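Local coordinates for NBS-LRR class disease resistance protein (Oryza sativa subsp. japonica, PDB 6FU9), which probably acts as an immune receptor of rice, with a ferredoxin-like, heavy-metal-associated-type domain that meets another protein, consistent with recognition of a pathogen protein, at residues 6-11 with 48-53; 11-16 with 65-70. All coordinates share one frame; numbering follows the deposited sequence.

The chain enters the sheet with strand 7-12, then runs through helix 18-29, strands 34-40 and 46-51, helix 56-66 and strand 71-77. Contact 1 pairs strand 7-12 with strand 46-51 and closes the long loop of chain made by helix 18-29 and the hairpin of 34-40 and 46-51. Contact 2 starts at the shared Phe11 and closes a longer loop, which takes in both helices and the same hairpin. In sequence the two contacts cross. Their centres lie about 17 Å apart, on opposite sides of the chain's centre. Contact 1 ties two neighbouring strands. Contact 2 ties the end of central strand 7-12, and the residues after it, to the turn from helix 56-66 into strand 71-77.

Contact 1: 6-11 with 48-53; sequences MQKIVF and VVVGDG
The two central strands of a ferredoxin-like beta-alpha-beta-beta-alpha-beta fold meet here, in the antiparallel sheet order 34-40, 46-51, 7-12, 71-77. Strands 7-11 and 48-51 run at 161° to each other. Two hydrogen-bonded pairs hold them. Gln7 N gives a bond to Gly51 O at 2.8 Å, and Gly51 N returns one to Gln7 O. Two residues on, Ile9 N bonds Val49 O in the carbonyl plane, and Val49 N reaches Ile9 O at 2.8 Å, nearly along the C=O axis. Between them, the CA-H of Lys8 touches Val49 O.

One face carries Lys8, Val10, Val48 and Val50, and a chain of another protein packs on it. Val10 and Val48 lie side by side and point the same way, with Val10 CG1 4.1 Å from Val48 CG2. Lys8 stretches out fully extended, CG anti to the backbone N, so Lys8 CE passes obliquely over Val48 CG1 at 3.9 Å. Lys8 NZ makes a weak hydrogen bond to that other chain.

The face of Ile9 and Val49 is turned to the helices. Val49 CG2 meets the Phe11 ring at its edge, near the ring plane. Just before the Gln7-Gly51 pair, Met6 bends at chi3 (69°) and crosses Val50 at about a right angle. Met6 CE is pressed tightly on Val50 CG1, at 3.3 Å.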
loop_
_atom_site.group_PDB
_atom_site.type_symbol
_atom_site.label_atom_id
_atom_site.label_comp_id
_atom_site.label_asym_id
_atom_site.label_seq_id
_atom_site.Cartn_x
_atom_site.Cartn_y
_atom_site.Cartn_z
ATOM N N MET A 6 -8.879 1.426 -12.826
ATOM C CA MET A 6 -9.113 1.542 -11.395
ATOM C C MET A 6 -7.927 2.183 -10.658
ATOM O O MET A 6 -6.808 2.125 -11.082
ATOM C CB MET A 6 -9.405 0.159 -10.848
ATOM C CG MET A 6 -10.785 -0.316 -11.317
ATOM S SD MET A 6 -11.262 -1.969 -10.899
ATOM C CE MET A 6 -11.384 -1.531 -9.248
ATOM N N GLN A 7 -8.297 2.775 -9.528
ATOM C CA GLN A 7 -7.394 3.413 -8.601
ATOM C C GLN A 7 -7.076 2.469 -7.412
ATOM O O GLN A 7 -7.948 1.686 -7.046
ATOM C CB GLN A 7 -8.136 4.598 -7.900
ATOM C CG GLN A 7 -8.487 5.864 -8.651
ATOM C CD GLN A 7 -9.555 6.606 -7.853
ATOM O OE1 GLN A 7 -10.687 6.277 -7.835
ATOM N NE2 GLN A 7 -9.153 7.733 -7.297
ATOM N N LYS A 8 -5.906 2.630 -6.849
ATOM C CA LYS A 8 -5.482 1.987 -5.597
ATOM C C LYS A 8 -4.970 3.013 -4.682
ATOM O O LYS A 8 -4.002 3.762 -5.019
ATOM C CB LYS A 8 -4.420 0.941 -5.884
ATOM C CG LYS A 8 -3.968 0.179 -4.652
ATOM C CD LYS A 8 -2.992 -0.934 -5.059
ATOM C CE LYS A 8 -2.427 -1.699 -3.943
ATOM N NZ LYS A 8 -1.541 -2.695 -4.572
ATOM N N ILE A 9 -5.588 3.184 -3.497
ATOM C CA ILE A 9 -5.223 4.160 -2.526
ATOM C C ILE A 9 -4.930 3.423 -1.221
ATOM O O ILE A 9 -5.755 2.619 -0.773
ATOM C CB ILE A 9 -6.333 5.157 -2.244
ATOM C CG1 ILE A 9 -6.808 5.857 -3.539
ATOM C CG2 ILE A 9 -5.878 6.172 -1.229
ATOM C CD1 ILE A 9 -8.109 6.559 -3.427
ATOM N N VAL A 10 -3.776 3.663 -0.635
ATOM C CA VAL A 10 -3.420 3.026 0.651
ATOM C C VAL A 10 -3.270 4.094 1.692
ATOM O O VAL A 10 -2.507 5.086 1.464
ATOM C CB VAL A 10 -2.151 2.194 0.547
ATOM C CG1 VAL A 10 -1.908 1.418 1.884
ATOM C CG2 VAL A 10 -2.183 1.214 -0.606
ATOM N N PHE A 11 -3.950 3.909 2.825
ATOM C CA PHE A 11 -3.812 4.761 3.988
ATOM C C PHE A 11 -3.060 4.004 5.088
ATOM O O PHE A 11 -3.172 2.770 5.167
ATOM C CB PHE A 11 -5.152 5.208 4.540
ATOM C CG PHE A 11 -6.001 5.997 3.588
ATOM C CD1 PHE A 11 -5.747 7.344 3.386
ATOM C CD2 PHE A 11 -7.043 5.434 2.897
ATOM C CE1 PHE A 11 -6.523 8.109 2.522
ATOM C CE2 PHE A 11 -7.818 6.173 2.029
ATOM C CZ PHE A 11 -7.556 7.517 1.855
ATOM N N VAL A 48 -6.142 -0.600 2.462
ATOM C CA VAL A 48 -5.940 -0.664 1.018
ATOM C C VAL A 48 -7.302 -0.596 0.353
ATOM O O VAL A 48 -8.155 -1.462 0.568
ATOM C CB VAL A 48 -5.153 -1.924 0.595
ATOM C CG1 VAL A 48 -4.966 -1.873 -0.939
ATOM C CG2 VAL A 48 -3.862 -2.092 1.319
ATOM N N VAL A 49 -7.483 0.422 -0.498
ATOM C CA VAL A 49 -8.730 0.753 -1.133
ATOM C C VAL A 49 -8.630 0.663 -2.633
ATOM O O VAL A 49 -7.696 1.256 -3.203
ATOM C CB VAL A 49 -9.204 2.135 -0.713
ATOM C CG1 VAL A 49 -10.610 2.390 -1.198
ATOM C CG2 VAL A 49 -9.050 2.357 0.795
ATOM N N VAL A 50 -9.514 -0.032 -3.288
ATOM C CA VAL A 50 -9.540 -0.135 -4.751
ATOM C C VAL A 50 -10.870 0.295 -5.242
ATOM O O VAL A 50 -11.913 -0.046 -4.712
ATOM C CB VAL A 50 -9.225 -1.582 -5.189
ATOM C CG1 VAL A 50 -9.461 -1.833 -6.623
ATOM C CG2 VAL A 50 -7.764 -1.929 -4.796
ATOM N N GLY A 51 -10.894 1.040 -6.353
ATOM C CA GLY A 51 -12.152 1.427 -6.944
ATOM C C GLY A 51 -12.001 2.355 -8.132
ATOM O O GLY A 51 -10.972 2.332 -8.803
ATOM N N ASP A 52 -13.057 3.090 -8.430
ATOM C CA ASP A 52 -13.102 3.921 -9.621
ATOM C C ASP A 52 -13.876 5.184 -9.308
ATOM O O ASP A 52 -15.025 5.150 -8.985
ATOM C CB ASP A 52 -13.710 3.113 -10.794
ATOM C CG ASP A 52 -13.871 3.933 -12.099
ATOM O OD1 ASP A 52 -13.109 4.901 -12.330
ATOM O OD2 ASP A 52 -14.726 3.534 -12.923
ATOM N N GLY A 53 -13.207 6.327 -9.392
ATOM C CA GLY A 53 -13.885 7.579 -9.076
ATOM C C GLY A 53 -14.081 7.846 -7.580
ATOM O O GLY A 53 -15.069 8.429 -7.196
#

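Contact 2: 11-16 with 65-70; sequences FKIPMV and KKVGPA
Ile13 sits at the centre of this contact and uses its two branches on two different partners. Its CG2 is anti to the backbone N, and its CG1 lies beside that N, with chi1 at -41°. The CG2 branch meets Val67, whose CB is directed toward segment 11-16. The two side chains cross at about a right angle, with Ile13 CG2 4.0 Å from Val67 CG1. Val67 CG1 is itself anti to the backbone N (chi1 176°), which puts this methyl against Ile13 CG2. The other branch of Ile13 is extended at chi2 (-177°) and runs past the methyl of Ala70. Ile13 CG1 is 3.7 Å from Ala70 CB, and Ile13 CD1 is 3.8 Å from the same methyl. One small methyl thus packs against two successive carbons of the branch.

Val67 also has a second neighbour, since Val67 CG1 lies 4.3 Å from Met15 SD. At the solvent-exposed side the two prolines meet loosely, with Pro14 CD 4.3 Å from Pro69 CG. The backbones touch where the CA-H of Ala70 faces Lys12 O, the CA lying 3.6 Å from that oxygen.

An inverse gamma turn has Pro69 in its middle and is closed by a hydrogen bond from Ala70 N to Gly68 O, 2.8 Å. Gly68, with positive phi, is where the chain leaves helical angles after helix 56-66. The turn then feeds strand 71-77, the neighbour of strand 7-12. Helix 18-29 adds Ala24 against Val67, and Ser20 and Arg21 against Met15. Strand 46-51 supplies Val47, which touches Ile13 and Met15, while Leu63 of helix 56-66 packs on Ala70. The contact therefore lies where both helices meet one end of the sheet.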
loop_
_atom_site.group_PDB
_atom_site.type_symbol
_atom_site.label_atom_id
_atom_site.label_comp_id
_atom_site.label_asym_id
_atom_site.label_seq_id
_atom_site.Cartn_x
_atom_site.Cartn_y
_atom_site.Cartn_z
ATOM N N PHE A 11 -3.950 3.909 2.825
ATOM C CA PHE A 11 -3.812 4.761 3.988
ATOM C C PHE A 11 -3.060 4.004 5.088
ATOM O O PHE A 11 -3.172 2.770 5.167
ATOM C CB PHE A 11 -5.152 5.208 4.540
ATOM C CG PHE A 11 -6.001 5.997 3.588
ATOM C CD1 PHE A 11 -5.747 7.344 3.386
ATOM C CD2 PHE A 11 -7.043 5.434 2.897
ATOM C CE1 PHE A 11 -6.523 8.109 2.522
ATOM C CE2 PHE A 11 -7.818 6.173 2.029
ATOM C CZ PHE A 11 -7.556 7.517 1.855
ATOM N N LYS A 12 -2.325 4.742 5.899
ATOM C CA LYS A 12 -1.811 4.245 7.188
ATOM C C LYS A 12 -2.635 4.906 8.252
ATOM O O LYS A 12 -2.739 6.137 8.331
ATOM C CB LYS A 12 -0.322 4.530 7.289
ATOM C CG LYS A 12 0.556 3.562 6.475
ATOM C CD LYS A 12 0.863 2.170 7.094
ATOM C CE LYS A 12 2.012 2.253 8.065
ATOM N NZ LYS A 12 2.265 0.990 8.771
ATOM N N ILE A 13 -3.271 4.076 9.121
ATOM C CA ILE A 13 -4.137 4.602 10.208
ATOM C C ILE A 13 -3.781 3.792 11.398
ATOM O O ILE A 13 -4.129 2.606 11.459
ATOM C CB ILE A 13 -5.637 4.485 9.898
ATOM C CG1 ILE A 13 -5.974 4.844 8.445
ATOM C CG2 ILE A 13 -6.418 5.329 10.873
ATOM C CD1 ILE A 13 -7.449 4.817 8.098
ATOM N N PRO A 14 -3.059 4.382 12.345
ATOM C CA PRO A 14 -2.930 3.687 13.633
ATOM C C PRO A 14 -4.336 3.219 14.110
ATOM O O PRO A 14 -5.269 4.000 14.132
ATOM C CB PRO A 14 -2.358 4.763 14.545
ATOM C CG PRO A 14 -1.533 5.568 13.609
ATOM C CD PRO A 14 -2.340 5.657 12.342
ATOM N N MET A 15 -4.480 1.934 14.400
ATOM C CA MET A 15 -5.816 1.412 14.819
ATOM C C MET A 15 -5.765 0.610 16.083
ATOM O O MET A 15 -5.122 -0.405 16.085
ATOM C CB MET A 15 -6.477 0.674 13.608
ATOM C CG MET A 15 -7.165 1.629 12.629
ATOM S SD MET A 15 -7.919 0.979 11.117
ATOM C CE MET A 15 -6.444 0.251 10.373
ATOM N N VAL A 16 -6.375 1.092 17.179
ATOM C CA VAL A 16 -6.141 0.482 18.510
ATOM C C VAL A 16 -6.505 -1.050 18.594
ATOM O O VAL A 16 -5.886 -1.799 19.368
ATOM C CB VAL A 16 -6.778 1.317 19.680
ATOM C CG1 VAL A 16 -6.369 0.752 21.043
ATOM C CG2 VAL A 16 -6.367 2.793 19.621
ATOM N N LYS A 65 -12.087 12.067 10.974
ATOM C CA LYS A 65 -13.151 12.420 11.927
ATOM C C LYS A 65 -13.669 11.223 12.686
ATOM O O LYS A 65 -14.013 11.356 13.860
ATOM C CB LYS A 65 -14.321 13.121 11.197
ATOM C CG LYS A 65 -13.952 14.530 10.734
ATOM C CD LYS A 65 -15.112 15.346 10.146
ATOM C CE LYS A 65 -15.595 14.793 8.856
ATOM N NZ LYS A 65 -16.570 15.765 8.284
ATOM N N LYS A 66 -13.676 10.046 12.047
ATOM C CA LYS A 66 -14.393 8.910 12.590
ATOM C C LYS A 66 -13.517 7.767 13.028
ATOM O O LYS A 66 -13.959 6.939 13.859
ATOM C CB LYS A 66 -15.415 8.438 11.548
ATOM C CG LYS A 66 -16.453 9.491 11.188
ATOM C CD LYS A 66 -17.267 9.073 9.975
ATOM C CE LYS A 66 -18.497 9.942 9.797
ATOM N NZ LYS A 66 -19.508 9.651 10.853
ATOM N N VAL A 67 -12.326 7.624 12.501
ATOM C CA VAL A 67 -11.494 6.434 12.770
ATOM C C VAL A 67 -10.196 6.751 13.442
ATOM O O VAL A 67 -9.873 6.087 14.432
ATOM C CB VAL A 67 -11.220 5.663 11.457
ATOM C CG1 VAL A 67 -10.286 4.472 11.689
ATOM C CG2 VAL A 67 -12.523 5.229 10.779
ATOM N N GLY A 68 -9.418 7.717 12.962
ATOM C CA GLY A 68 -8.125 8.009 13.568
ATOM C C GLY A 68 -7.289 8.837 12.636
ATOM O O GLY A 68 -7.790 9.211 11.561
ATOM N N PRO A 69 -6.035 9.077 12.980
ATOM C CA PRO A 69 -5.201 10.020 12.251
ATOM C C PRO A 69 -4.636 9.461 10.927
ATOM O O PRO A 69 -3.444 9.172 10.764
ATOM C CB PRO A 69 -4.100 10.331 13.229
ATOM C CG PRO A 69 -4.036 9.194 14.124
ATOM C CD PRO A 69 -5.409 8.673 14.242
ATOM N N ALA A 70 -5.493 9.305 9.947
ATOM C CA ALA A 70 -5.152 8.728 8.684
ATOM C C ALA A 70 -4.157 9.565 7.885
ATOM O O ALA A 70 -4.278 10.780 7.844
ATOM C CB ALA A 70 -6.430 8.478 7.896
#